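Local coordinates for protein MS5a (Brassica napus, PDB 6L77) that belongs to the meiosis-related MS5 family, has a cystatin-like fold in the C-terminal part crystallised here, and probably enhances papain in a non-canonical way, at residues L12-Y17 against H36-Y41; K115-F118 against F124-K127; D193-L196 against G200-K203; E144-N149 against A206-T211; K181-V186 against H217-L222. All blocks are in the same frame, centred on the assembly; numbering follows the deposited sequence.

Interaction 1 (L12-Y17 against H36-Y41); sequences LVVKLY and HKIEKY
Ile38 is the first residue of strand segment 36-41 to reach helix segment 12-17. It meets Val14, the one helix residue that carries the contact. The touching atoms are methyl groups, Ile38 CG2 and Val14 CG1, 4.0 Å apart. Glu39 and Lys40 follow and form a classic beta bulge, both facing Thr55 on the next strand. In a regular strand, residues three apart point to different faces. The extra residue of the bulge lets Tyr41 turn its side chain to the helix as Ile38 does.

Tyr41 then lays its ring against the second branch of Val14. Methyl CG2 of Val14 stands 3.7 Å from the centroid of the Tyr41 ring, only 4° off the ring normal. This is a CH-pi contact with the methyl centred over the face, about equally far from all six ring carbons. Val14 CG1 sits nearer the inner part of the ring, 3.9 Å from Tyr41 CD1. The ring gets there because CG of Tyr41 lies between its backbone N and carbonyl carbon (chi1 63°), which tips the ring toward the helix. CG1 of Val14 is thus shared by Ile38 and the ring, while CG2 meets the ring alone. Tyr52 of strand 49-60 also touches Val14. A long helix packed by its apolar side against an antiparallel sheet is the hallmark of cystatin-like folds.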
# COMPACT_ATOMS: atom_id res chain seq x y z
N LEU A 12 10.83 -9.55 4.87
CA LEU A 12 10.15 -8.26 4.86
C LEU A 12 8.89 -8.30 4.00
O LEU A 12 7.87 -7.71 4.36
CB LEU A 12 11.09 -7.16 4.39
CG LEU A 12 10.53 -5.73 4.33
CD1 LEU A 12 9.86 -5.35 5.64
CD2 LEU A 12 11.63 -4.74 3.99
N VAL A 13 8.92 -9.02 2.87
CA VAL A 13 7.75 -9.02 1.99
C VAL A 13 6.54 -9.61 2.71
O VAL A 13 5.41 -9.15 2.52
CB VAL A 13 8.05 -9.77 0.66
CG1 VAL A 13 8.31 -11.26 0.89
CG2 VAL A 13 6.90 -9.59 -0.32
N VAL A 14 6.76 -10.61 3.56
CA VAL A 14 5.65 -11.21 4.29
C VAL A 14 5.09 -10.23 5.30
O VAL A 14 3.87 -10.12 5.47
CB VAL A 14 6.10 -12.53 4.95
CG1 VAL A 14 4.99 -13.10 5.80
CG2 VAL A 14 6.51 -13.54 3.87
N LYS A 15 5.97 -9.53 6.03
CA LYS A 15 5.49 -8.52 6.96
C LYS A 15 4.70 -7.44 6.23
O LYS A 15 3.63 -7.02 6.70
CB LYS A 15 6.66 -7.91 7.72
CG LYS A 15 6.23 -6.85 8.72
CD LYS A 15 7.41 -6.25 9.45
CE LYS A 15 7.00 -5.00 10.21
NZ LYS A 15 8.18 -4.39 10.88
N LEU A 16 5.18 -7.01 5.07
CA LEU A 16 4.47 -5.97 4.32
C LEU A 16 3.11 -6.48 3.84
O LEU A 16 2.10 -5.77 3.96
CB LEU A 16 5.33 -5.48 3.15
CG LEU A 16 6.59 -4.69 3.52
CD1 LEU A 16 7.47 -4.45 2.29
CD2 LEU A 16 6.24 -3.37 4.18
N TYR A 17 3.05 -7.71 3.33
CA TYR A 17 1.75 -8.23 2.88
C TYR A 17 0.81 -8.46 4.05
O TYR A 17 -0.41 -8.26 3.92
CB TYR A 17 1.93 -9.52 2.08
CG TYR A 17 2.47 -9.26 0.70
CD1 TYR A 17 2.37 -8.00 0.13
CD2 TYR A 17 3.09 -10.26 -0.05
CE1 TYR A 17 2.86 -7.73 -1.15
CE2 TYR A 17 3.58 -10.00 -1.34
CZ TYR A 17 3.47 -8.73 -1.87
OH TYR A 17 3.94 -8.45 -3.13
N HIS A 36 1.02 -8.07 15.33
CA HIS A 36 1.81 -8.51 16.47
C HIS A 36 2.94 -9.43 16.05
O HIS A 36 4.10 -9.19 16.39
CB HIS A 36 0.90 -9.19 17.51
CG HIS A 36 1.65 -9.80 18.65
ND1 HIS A 36 2.33 -9.05 19.58
CD2 HIS A 36 1.80 -11.09 19.03
CE1 HIS A 36 2.88 -9.85 20.48
NE2 HIS A 36 2.58 -11.10 20.16
N LYS A 37 2.63 -10.50 15.31
CA LYS A 37 3.68 -11.37 14.79
C LYS A 37 3.12 -12.17 13.63
O LYS A 37 1.91 -12.31 13.47
CB LYS A 37 4.22 -12.32 15.86
CG LYS A 37 3.22 -13.38 16.28
CD LYS A 37 3.74 -14.25 17.43
CE LYS A 37 4.97 -15.04 17.02
NZ LYS A 37 4.63 -16.17 16.11
N ILE A 38 4.03 -12.70 12.81
CA ILE A 38 3.68 -13.69 11.79
C ILE A 38 3.88 -15.08 12.40
O ILE A 38 4.95 -15.38 12.92
CB ILE A 38 4.56 -13.53 10.54
CG1 ILE A 38 4.59 -12.08 10.04
CG2 ILE A 38 4.15 -14.55 9.46
CD1 ILE A 38 3.30 -11.59 9.49
N GLU A 39 2.85 -15.93 12.33
CA GLU A 39 2.96 -17.30 12.81
C GLU A 39 3.50 -18.24 11.74
O GLU A 39 4.34 -19.10 12.02
CB GLU A 39 1.59 -17.83 13.27
CG GLU A 39 1.10 -17.28 14.58
CD GLU A 39 1.58 -18.09 15.78
OE1 GLU A 39 2.47 -18.95 15.61
OE2 GLU A 39 1.05 -17.87 16.89
N LYS A 40 3.00 -18.12 10.52
CA LYS A 40 3.45 -19.01 9.46
C LYS A 40 2.96 -18.44 8.15
O LYS A 40 2.04 -17.62 8.12
CB LYS A 40 2.92 -20.43 9.64
CG LYS A 40 1.42 -20.56 9.65
CD LYS A 40 1.02 -21.99 9.25
CE LYS A 40 -0.47 -22.23 9.42
NZ LYS A 40 -0.89 -23.51 8.80
N TYR A 41 3.60 -18.86 7.06
CA TYR A 41 3.08 -18.51 5.75
C TYR A 41 3.39 -19.65 4.80
O TYR A 41 4.30 -20.46 5.04
CB TYR A 41 3.65 -17.18 5.24
CG TYR A 41 5.16 -17.16 5.04
CD1 TYR A 41 6.01 -16.88 6.08
CD2 TYR A 41 5.71 -17.40 3.78
CE1 TYR A 41 7.37 -16.83 5.90
CE2 TYR A 41 7.08 -17.36 3.60
CZ TYR A 41 7.89 -17.08 4.67
OH TYR A 41 9.25 -17.04 4.52

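Interaction 2 (K115-F118 against F124-K127)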
# COMPACT_ATOMS: atom_id res chain seq x y z
N LYS A 115 0.42 21.20 -13.35
CA LYS A 115 -0.57 22.19 -12.97
C LYS A 115 -1.83 22.07 -13.81
O LYS A 115 -2.93 22.35 -13.31
CB LYS A 115 0.02 23.60 -13.07
CG LYS A 115 1.37 23.73 -12.37
CD LYS A 115 1.74 25.18 -12.08
CE LYS A 115 0.82 25.80 -11.04
NZ LYS A 115 1.27 27.16 -10.67
N GLU A 116 -1.71 21.64 -15.07
CA GLU A 116 -2.88 21.56 -15.93
C GLU A 116 -3.81 20.42 -15.52
O GLU A 116 -5.02 20.49 -15.76
CB GLU A 116 -2.48 21.43 -17.40
CG GLU A 116 -0.98 21.30 -17.63
CD GLU A 116 -0.66 20.60 -18.92
OE1 GLU A 116 -1.60 20.07 -19.55
OE2 GLU A 116 0.53 20.58 -19.31
N ALA A 117 -3.27 19.38 -14.88
CA ALA A 117 -4.12 18.31 -14.36
C ALA A 117 -5.01 18.83 -13.23
O ALA A 117 -6.20 18.49 -13.16
CB ALA A 117 -3.26 17.15 -13.87
N PHE A 118 -4.46 19.67 -12.35
CA PHE A 118 -5.28 20.29 -11.31
C PHE A 118 -6.35 21.20 -11.91
O PHE A 118 -7.49 21.21 -11.45
CB PHE A 118 -4.39 21.07 -10.35
CG PHE A 118 -3.42 20.21 -9.60
CD1 PHE A 118 -3.81 19.57 -8.44
CD2 PHE A 118 -2.13 20.02 -10.06
CE1 PHE A 118 -2.93 18.75 -7.74
CE2 PHE A 118 -1.25 19.20 -9.37
CZ PHE A 118 -1.64 18.57 -8.21
N PHE A 124 -10.04 14.94 -10.39
CA PHE A 124 -10.20 15.29 -8.98
C PHE A 124 -8.94 14.93 -8.22
O PHE A 124 -8.71 13.76 -7.90
CB PHE A 124 -11.44 14.60 -8.43
CG PHE A 124 -12.62 14.81 -9.30
CD1 PHE A 124 -13.14 16.09 -9.47
CD2 PHE A 124 -13.15 13.77 -10.04
CE1 PHE A 124 -14.21 16.32 -10.31
CE2 PHE A 124 -14.22 13.99 -10.90
CZ PHE A 124 -14.75 15.27 -11.03
N LEU A 125 -8.11 15.94 -7.93
CA LEU A 125 -6.81 15.75 -7.30
C LEU A 125 -6.79 16.42 -5.93
O LEU A 125 -7.29 17.53 -5.77
CB LEU A 125 -5.68 16.31 -8.19
CG LEU A 125 -5.42 15.44 -9.43
CD1 LEU A 125 -6.34 15.84 -10.56
CD2 LEU A 125 -3.97 15.55 -9.87
N TYR A 126 -6.19 15.73 -4.96
CA TYR A 126 -6.19 16.18 -3.57
C TYR A 126 -4.74 16.33 -3.12
O TYR A 126 -4.03 15.33 -2.97
CB TYR A 126 -6.94 15.18 -2.68
CG TYR A 126 -8.38 15.01 -3.09
CD1 TYR A 126 -8.72 14.25 -4.20
CD2 TYR A 126 -9.40 15.62 -2.37
CE1 TYR A 126 -10.04 14.12 -4.60
CE2 TYR A 126 -10.72 15.48 -2.76
CZ TYR A 126 -11.03 14.72 -3.88
OH TYR A 126 -12.34 14.57 -4.30
N LYS A 127 -4.31 17.58 -2.94
CA LYS A 127 -2.98 17.88 -2.41
C LYS A 127 -3.03 17.73 -0.89
O LYS A 127 -3.62 18.56 -0.19
CB LYS A 127 -2.54 19.30 -2.78
CG LYS A 127 -2.49 19.62 -4.26
CD LYS A 127 -1.90 21.02 -4.49
CE LYS A 127 -2.15 21.53 -5.90
NZ LYS A 127 -1.54 22.88 -6.14
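A short helix-loop-strand unit is joined here by cation-pi and CH-pi contacts on the two faces of Phe118. The Lys127 chain runs over one face of the ring. Its CE is 3.7 Å from the centroid of the Phe118 ring and stands above the CE1 side rather than the centre; Lys127 CE to Phe118 CE1 is 3.4 Å. Beyond CE, the amino nitrogen comes over the middle of the same face. Lys127 NZ is 4.6 Å from the centroid of the Phe118 ring and 7° off the normal, so the charge looks almost straight down on the pi cloud. The lysine can do this because its chain is extended beyond CG (chi2 -175°, chi3 -165°).

Leu125 takes the opposite face. Its CD2 lies 4.2 Å from the centroid of the Phe118 ring, offset toward the rim. The CB of Leu125 also touches Phe118 CE1, at 3.7 Å. The other methyl, Leu125 CD1, rests on Ala117 O at 3.7 Å. With Phe118 cut back to an alanine, the Lys127 chain is likely to lose the ring it lies on and swing freely, and a gap to open beside Leu125.

Leu125 is shared with the sheet, since it also packs on Val167 and Glu169 of strand 161-170. Pro113, just before the helix, touches both Phe118 and Leu125. The short helix 115-119 is thereby fastened to strand 124-127, an outermost strand of the antiparallel sheet.

Interaction 3 (D193-L196 against G200-K203)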
# COMPACT_ATOMS: atom_id res chain seq x y z
N ASP A 193 12.02 11.53 0.61
CA ASP A 193 13.48 11.48 0.67
C ASP A 193 13.93 10.27 1.48
O ASP A 193 13.29 9.89 2.46
CB ASP A 193 14.06 12.75 1.29
CG ASP A 193 14.13 13.90 0.31
OD1 ASP A 193 13.89 13.68 -0.89
OD2 ASP A 193 14.43 15.03 0.76
N GLN A 194 15.03 9.67 1.04
CA GLN A 194 15.69 8.59 1.74
C GLN A 194 16.98 9.14 2.34
O GLN A 194 17.86 9.59 1.60
CB GLN A 194 15.99 7.42 0.80
CG GLN A 194 16.93 6.37 1.37
CD GLN A 194 17.50 5.48 0.28
OE1 GLN A 194 17.19 5.66 -0.90
NE2 GLN A 194 18.33 4.52 0.67
N ASP A 195 17.08 9.11 3.67
CA ASP A 195 18.26 9.65 4.33
C ASP A 195 19.50 8.82 4.00
O ASP A 195 19.47 7.59 4.10
CB ASP A 195 18.02 9.68 5.84
CG ASP A 195 19.12 10.41 6.59
OD1 ASP A 195 19.99 11.03 5.94
OD2 ASP A 195 19.11 10.35 7.83
N LEU A 196 20.58 9.49 3.62
CA LEU A 196 21.83 8.79 3.28
C LEU A 196 22.99 9.12 4.22
O LEU A 196 22.80 9.59 5.34
CB LEU A 196 22.24 9.13 1.84
CG LEU A 196 21.33 8.67 0.71
CD1 LEU A 196 22.02 8.85 -0.64
CD2 LEU A 196 20.90 7.22 0.91
N GLY A 200 23.98 12.75 2.40
CA GLY A 200 22.85 13.52 1.91
C GLY A 200 21.55 12.74 1.95
O GLY A 200 21.28 12.02 2.92
N VAL A 201 20.74 12.88 0.90
CA VAL A 201 19.49 12.15 0.76
C VAL A 201 19.34 11.73 -0.70
O VAL A 201 19.95 12.30 -1.60
CB VAL A 201 18.26 12.97 1.20
CG1 VAL A 201 18.36 13.37 2.67
CG2 VAL A 201 18.13 14.20 0.33
N CYS A 202 18.50 10.71 -0.92
CA CYS A 202 18.09 10.31 -2.26
C CYS A 202 16.63 10.68 -2.44
O CYS A 202 15.81 10.44 -1.54
CB CYS A 202 18.30 8.82 -2.49
SG CYS A 202 17.85 8.26 -4.15
N LYS A 203 16.30 11.28 -3.58
CA LYS A 203 14.98 11.86 -3.82
C LYS A 203 14.15 10.90 -4.66
O LYS A 203 14.54 10.55 -5.78
CB LYS A 203 15.11 13.23 -4.50
CG LYS A 203 15.96 14.23 -3.73
CD LYS A 203 15.87 15.64 -4.32
CE LYS A 203 16.39 15.69 -5.75
NZ LYS A 203 16.47 17.08 -6.30
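Asp193 lies alongside the base of Lys203, the two side chains pointing the same way, and reaches obliquely across to Val201. Its OD1 is 3.6 Å from Lys203 CG, while Asp193 OD2 sits 3.8 Å from a methyl, Val201 CG2. The lysine charge is not its mate, for Lys203 NZ stands 6.9 Å from Asp193 OD1. That oxygen forms a salt bridge with Arg191 instead. Losing this carboxylate to an alanine is likely to leave Arg191 without its mate and uncover the Val201 methyl.

The backbones pair as two antiparallel strands. Gln194 and Cys202 form the hydrogen-bonded pair. Gln194 N donates to Cys202 O at 2.8 Å, nearly straight at 169°. Cys202 N returns a bond to Gln194 O. Their side chains lie on the sheet face away from Asp193, where Gln194 OE1 passes 3.7 Å from Cys202 CB and accepts from His204. Past the last pair, Leu196 N donates to Gly200 O at 2.7 Å, a more bent bond. The Leu196 side chain points to the other segment, its CD1 4.2 Å from Cys202 CB. Gly200 has backbone angles (phi 93°, psi -139°) that would press a side chain against the preceding carbonyl.

This is the turn end of the hairpin of strands 186-195 and 201-212. Strand 161-170 flanks Asp193, and Asp160 just ahead of it bonds Asp195. On the other side Lys203 bonds Val228, just past strand 219-227.

Interaction 4 (E144-N149 against A206-T211); sequences EISFFN and AIVRRT
Ser146 is the helix residue that meets strand 206-211. Its CB comes first and touches the methyl of Ala206, with Ser146 CB to Ala206 CB at 3.6 Å. One bond further, the hydroxyl touches two apolar groups of the strand. Ser146 OG is 3.5 Å from Ala206 CB and equally far from Val208 CG2. These are plain van der Waals contacts.

The polar needs of the hydroxyl are met otherwise. Chi1 of -59° places OG beside its own backbone N, from where it bonds back to Tyr142 O, one turn earlier in helix 138-150. A water donates to Ser146 OG at 2.8 Å. The same water reaches over to the strand and gives a weak bond to Ile207 O, at 3.3 Å. It links the two segments weakly; farther along, Arg210 of the strand bonds the Tyr142 hydroxyl of the same helix.

Toward the helix end, Asn149 ND2 donates to Ile145 O at 2.9 Å. The backbone N of Asn149 binds the same oxygen from the opposite face of its carbonyl plane, so two donors grip it.

Ile81 of a loop and Ser225 of strand 219-227 also touch Ser146. Ser146, Ala206 and Val208 are all buried, and the first two are small. The chemistry implies close approach of helix to sheet, with a buried hydroxyl satisfied by its own helix and by one bound water.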
# COMPACT_ATOMS: atom_id res chain seq x y z
N GLU A 144 6.46 2.57 1.61
CA GLU A 144 7.41 1.55 2.06
C GLU A 144 7.45 0.36 1.10
O GLU A 144 8.53 -0.16 0.80
CB GLU A 144 7.04 1.10 3.47
CG GLU A 144 7.37 2.17 4.49
CD GLU A 144 6.98 1.79 5.91
OE1 GLU A 144 6.30 0.75 6.10
OE2 GLU A 144 7.34 2.55 6.83
N ILE A 145 6.29 -0.07 0.60
CA ILE A 145 6.28 -1.17 -0.36
C ILE A 145 6.95 -0.75 -1.66
O ILE A 145 7.68 -1.54 -2.28
CB ILE A 145 4.84 -1.66 -0.59
CG1 ILE A 145 4.25 -2.17 0.72
CG2 ILE A 145 4.82 -2.77 -1.64
CD1 ILE A 145 2.78 -2.49 0.66
N SER A 146 6.74 0.49 -2.09
CA SER A 146 7.40 1.00 -3.29
C SER A 146 8.91 1.02 -3.12
O SER A 146 9.66 0.59 -4.01
CB SER A 146 6.89 2.41 -3.62
OG SER A 146 5.49 2.41 -3.82
N PHE A 147 9.38 1.52 -1.98
CA PHE A 147 10.82 1.57 -1.73
C PHE A 147 11.43 0.17 -1.71
O PHE A 147 12.51 -0.06 -2.27
CB PHE A 147 11.09 2.30 -0.41
CG PHE A 147 12.56 2.45 -0.08
CD1 PHE A 147 13.38 3.26 -0.85
CD2 PHE A 147 13.11 1.76 0.98
CE1 PHE A 147 14.73 3.39 -0.56
CE2 PHE A 147 14.47 1.88 1.28
CZ PHE A 147 15.27 2.69 0.51
N PHE A 148 10.73 -0.77 -1.07
CA PHE A 148 11.18 -2.16 -0.99
C PHE A 148 11.36 -2.77 -2.37
O PHE A 148 12.37 -3.44 -2.64
CB PHE A 148 10.17 -2.96 -0.16
CG PHE A 148 10.38 -4.44 -0.22
CD1 PHE A 148 11.46 -5.03 0.43
CD2 PHE A 148 9.48 -5.25 -0.89
CE1 PHE A 148 11.65 -6.39 0.40
CE2 PHE A 148 9.66 -6.62 -0.94
CZ PHE A 148 10.75 -7.20 -0.29
N ASN A 149 10.40 -2.54 -3.26
CA ASN A 149 10.48 -3.11 -4.60
C ASN A 149 11.53 -2.45 -5.48
O ASN A 149 11.79 -2.97 -6.58
CB ASN A 149 9.11 -3.04 -5.30
CG ASN A 149 8.18 -4.15 -4.86
OD1 ASN A 149 8.33 -5.30 -5.29
ND2 ASN A 149 7.22 -3.83 -4.00
N ALA A 206 7.08 7.82 -5.79
CA ALA A 206 6.34 6.59 -6.03
C ALA A 206 4.96 6.93 -6.57
O ALA A 206 4.34 7.91 -6.16
CB ALA A 206 6.22 5.75 -4.75
N ILE A 207 4.48 6.12 -7.52
CA ILE A 207 3.15 6.28 -8.08
C ILE A 207 2.45 4.93 -7.92
O ILE A 207 2.96 3.92 -8.40
CB ILE A 207 3.19 6.70 -9.55
CG1 ILE A 207 3.92 8.04 -9.70
CG2 ILE A 207 1.77 6.81 -10.11
CD1 ILE A 207 4.11 8.50 -11.13
N VAL A 208 1.30 4.92 -7.24
CA VAL A 208 0.62 3.66 -6.92
C VAL A 208 -0.87 3.81 -7.20
O VAL A 208 -1.51 4.72 -6.67
CB VAL A 208 0.82 3.24 -5.46
CG1 VAL A 208 0.09 1.91 -5.21
CG2 VAL A 208 2.29 3.11 -5.12
N ARG A 209 -1.42 2.91 -8.01
CA ARG A 209 -2.87 2.85 -8.20
C ARG A 209 -3.45 1.74 -7.33
O ARG A 209 -3.03 0.58 -7.41
CB ARG A 209 -3.25 2.61 -9.66
CG ARG A 209 -4.76 2.69 -9.84
CD ARG A 209 -5.20 2.33 -11.25
NE ARG A 209 -4.73 3.30 -12.23
CZ ARG A 209 -3.79 3.06 -13.15
NH1 ARG A 209 -3.22 1.86 -13.23
NH2 ARG A 209 -3.44 4.02 -14.00
N ARG A 210 -4.42 2.10 -6.49
CA ARG A 210 -5.23 1.15 -5.75
C ARG A 210 -6.58 1.01 -6.46
O ARG A 210 -7.32 1.99 -6.60
CB ARG A 210 -5.45 1.60 -4.31
CG ARG A 210 -6.29 0.61 -3.49
CD ARG A 210 -7.23 1.35 -2.52
NE ARG A 210 -6.49 2.04 -1.47
CZ ARG A 210 -6.94 3.08 -0.77
NH1 ARG A 210 -8.15 3.58 -1.02
NH2 ARG A 210 -6.19 3.63 0.18
N THR A 211 -6.90 -0.20 -6.88
CA THR A 211 -8.23 -0.47 -7.40
C THR A 211 -8.90 -1.50 -6.50
O THR A 211 -8.24 -2.40 -5.98
CB THR A 211 -8.18 -0.95 -8.86
OG1 THR A 211 -7.33 -2.10 -8.96
CG2 THR A 211 -7.59 0.14 -9.72
O HOH W 1 5.17 2.25 -6.59

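Interaction 5 (K181-V186 against H217-L222)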
# COMPACT_ATOMS: atom_id res chain seq x y z
N LYS A 181 -10.13 7.89 4.07
CA LYS A 181 -10.64 6.91 5.03
C LYS A 181 -11.45 5.78 4.42
O LYS A 181 -11.69 4.78 5.11
CB LYS A 181 -11.51 7.61 6.09
CG LYS A 181 -10.76 8.57 7.01
CD LYS A 181 -11.68 9.13 8.10
CE LYS A 181 -11.09 10.35 8.78
NZ LYS A 181 -9.88 10.04 9.57
N SER A 182 -11.91 5.89 3.18
CA SER A 182 -12.71 4.83 2.58
C SER A 182 -11.87 4.03 1.60
O SER A 182 -11.03 4.58 0.89
CB SER A 182 -13.94 5.38 1.87
OG SER A 182 -13.61 5.88 0.60
N LEU A 183 -12.13 2.72 1.53
CA LEU A 183 -11.38 1.82 0.65
C LEU A 183 -11.98 1.91 -0.76
O LEU A 183 -12.78 1.08 -1.19
CB LEU A 183 -11.41 0.40 1.20
CG LEU A 183 -10.43 -0.53 0.50
CD1 LEU A 183 -9.03 -0.05 0.80
CD2 LEU A 183 -10.65 -1.96 0.98
N ARG A 184 -11.59 2.96 -1.48
CA ARG A 184 -12.06 3.22 -2.82
C ARG A 184 -10.87 3.34 -3.77
O ARG A 184 -9.72 3.40 -3.35
CB ARG A 184 -12.89 4.52 -2.85
CG ARG A 184 -12.17 5.73 -2.28
CD ARG A 184 -12.52 7.04 -3.03
NE ARG A 184 -12.15 6.94 -4.44
CZ ARG A 184 -12.98 7.16 -5.46
NH1 ARG A 184 -12.53 7.02 -6.71
NH2 ARG A 184 -14.24 7.53 -5.24
N ASN A 185 -11.17 3.40 -5.08
CA ASN A 185 -10.12 3.54 -6.09
C ASN A 185 -9.38 4.86 -5.91
O ASN A 185 -10.00 5.92 -5.82
CB ASN A 185 -10.71 3.46 -7.49
CG ASN A 185 -11.23 2.08 -7.83
OD1 ASN A 185 -11.08 1.15 -7.04
ND2 ASN A 185 -11.84 1.94 -8.99
N VAL A 186 -8.05 4.80 -5.82
CA VAL A 186 -7.23 6.01 -5.72
C VAL A 186 -5.96 5.83 -6.53
O VAL A 186 -5.48 4.71 -6.75
CB VAL A 186 -6.86 6.37 -4.26
CG1 VAL A 186 -8.09 6.83 -3.44
CG2 VAL A 186 -6.16 5.20 -3.57
N HIS A 217 -14.47 -6.39 -2.68
CA HIS A 217 -13.54 -5.44 -2.07
C HIS A 217 -12.11 -5.99 -2.06
O HIS A 217 -11.31 -5.61 -1.21
CB HIS A 217 -13.96 -5.05 -0.65
CG HIS A 217 -15.35 -4.51 -0.56
ND1 HIS A 217 -15.80 -3.47 -1.35
CD2 HIS A 217 -16.39 -4.85 0.24
CE1 HIS A 217 -17.06 -3.20 -1.05
NE2 HIS A 217 -17.44 -4.03 -0.09
N CYS A 218 -11.80 -6.89 -2.99
CA CYS A 218 -10.41 -7.28 -3.19
C CYS A 218 -9.62 -6.06 -3.64
O CYS A 218 -10.14 -5.20 -4.35
CB CYS A 218 -10.31 -8.41 -4.22
SG CYS A 218 -11.16 -9.93 -3.68
N VAL A 219 -8.37 -5.96 -3.19
CA VAL A 219 -7.57 -4.75 -3.37
C VAL A 219 -6.39 -5.11 -4.27
O VAL A 219 -5.60 -5.99 -3.93
CB VAL A 219 -7.07 -4.19 -2.04
CG1 VAL A 219 -6.10 -3.05 -2.28
CG2 VAL A 219 -8.27 -3.70 -1.19
N CYS A 220 -6.28 -4.42 -5.41
CA CYS A 220 -5.15 -4.56 -6.31
C CYS A 220 -4.30 -3.29 -6.25
O CYS A 220 -4.83 -2.18 -6.31
CB CYS A 220 -5.63 -4.81 -7.74
SG CYS A 220 -4.30 -4.79 -8.93
N LEU A 221 -2.99 -3.47 -6.07
CA LEU A 221 -2.04 -2.36 -6.10
C LEU A 221 -1.12 -2.53 -7.30
O LEU A 221 -0.55 -3.60 -7.50
CB LEU A 221 -1.21 -2.28 -4.81
CG LEU A 221 -1.93 -2.00 -3.48
CD1 LEU A 221 -0.92 -1.57 -2.42
CD2 LEU A 221 -3.00 -0.93 -3.64
N LEU A 222 -0.97 -1.46 -8.08
CA LEU A 222 -0.04 -1.43 -9.20
C LEU A 222 0.77 -0.15 -9.08
O LEU A 222 0.20 0.94 -8.99
CB LEU A 222 -0.78 -1.48 -10.54
CG LEU A 222 0.15 -1.43 -11.75
CD1 LEU A 222 1.01 -2.67 -11.79
CD2 LEU A 222 -0.65 -1.29 -13.04
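An inverse gamma turn centred on Leu183 carries this contact, and the Leu183 side chain packs on Val219 at the start of strand 219-227. The turn lies in the loop between helix 176-181 and strand 186-195. It is closed by a weak bond from Arg184 N to Ser182 O. CG of Leu183 stands opposite the backbone N across the CA-CB bond (chi1 -168°), which carries the branched end out to the strand. There Leu183 CD2 meets Val219 CG2 at 3.7 Å, methyl to methyl, and the two side chains pass at a slant. The leucine branch point follows a little behind, with Leu183 CG 4.2 Å from the same Val219 CG2. The same CD2 of Leu183 also comes near His217 O, at 4.3 Å, a loose contact. Met27 and Leu28 of helix 12-29 cover Leu183 as well.

Next to it, the guanidinium group of Arg184 turns side-on to the following residue and holds one oxygen with two nitrogens. Arg184 NE is 2.8 Å and Arg184 NH1 2.9 Å from Asn185 O, which lies in the guanidinium plane. Asn185 OD1 in turn accepts from Val212 N, and Arg184 O from Arg210.

Across the contact the chemistry is mainly apolar, with one loose approach to a carbonyl oxygen, so shape and burial join the loop to the strand. The polar bonds on the loop side are consistent with a well-held backbone next to Leu183.

How the interactions relate
All five contacts reach one antiparallel sheet. Interactions 1 and 2 lie on opposite sides of the chain's centre, about 36 Å between centres, at the two outermost strands of the sheet, 34-45 and 124-127. Interaction 4 is the most central. It touches interaction 1 where Phe148 packs on Leu12, Val13 and Leu16, so helices 12-29 and 138-150 meet. It also touches interaction 3 through Phe147 and Gln194, and interaction 5 through Arg210 and Leu221. Along the chain interactions 1 and 2 come first. Interactions 4 and 5 cross, and interaction 3 is nested within both. Strand 201-212 thus runs from the hairpin tip of interaction 3 to buried interaction 4, beside the strand of interaction 5.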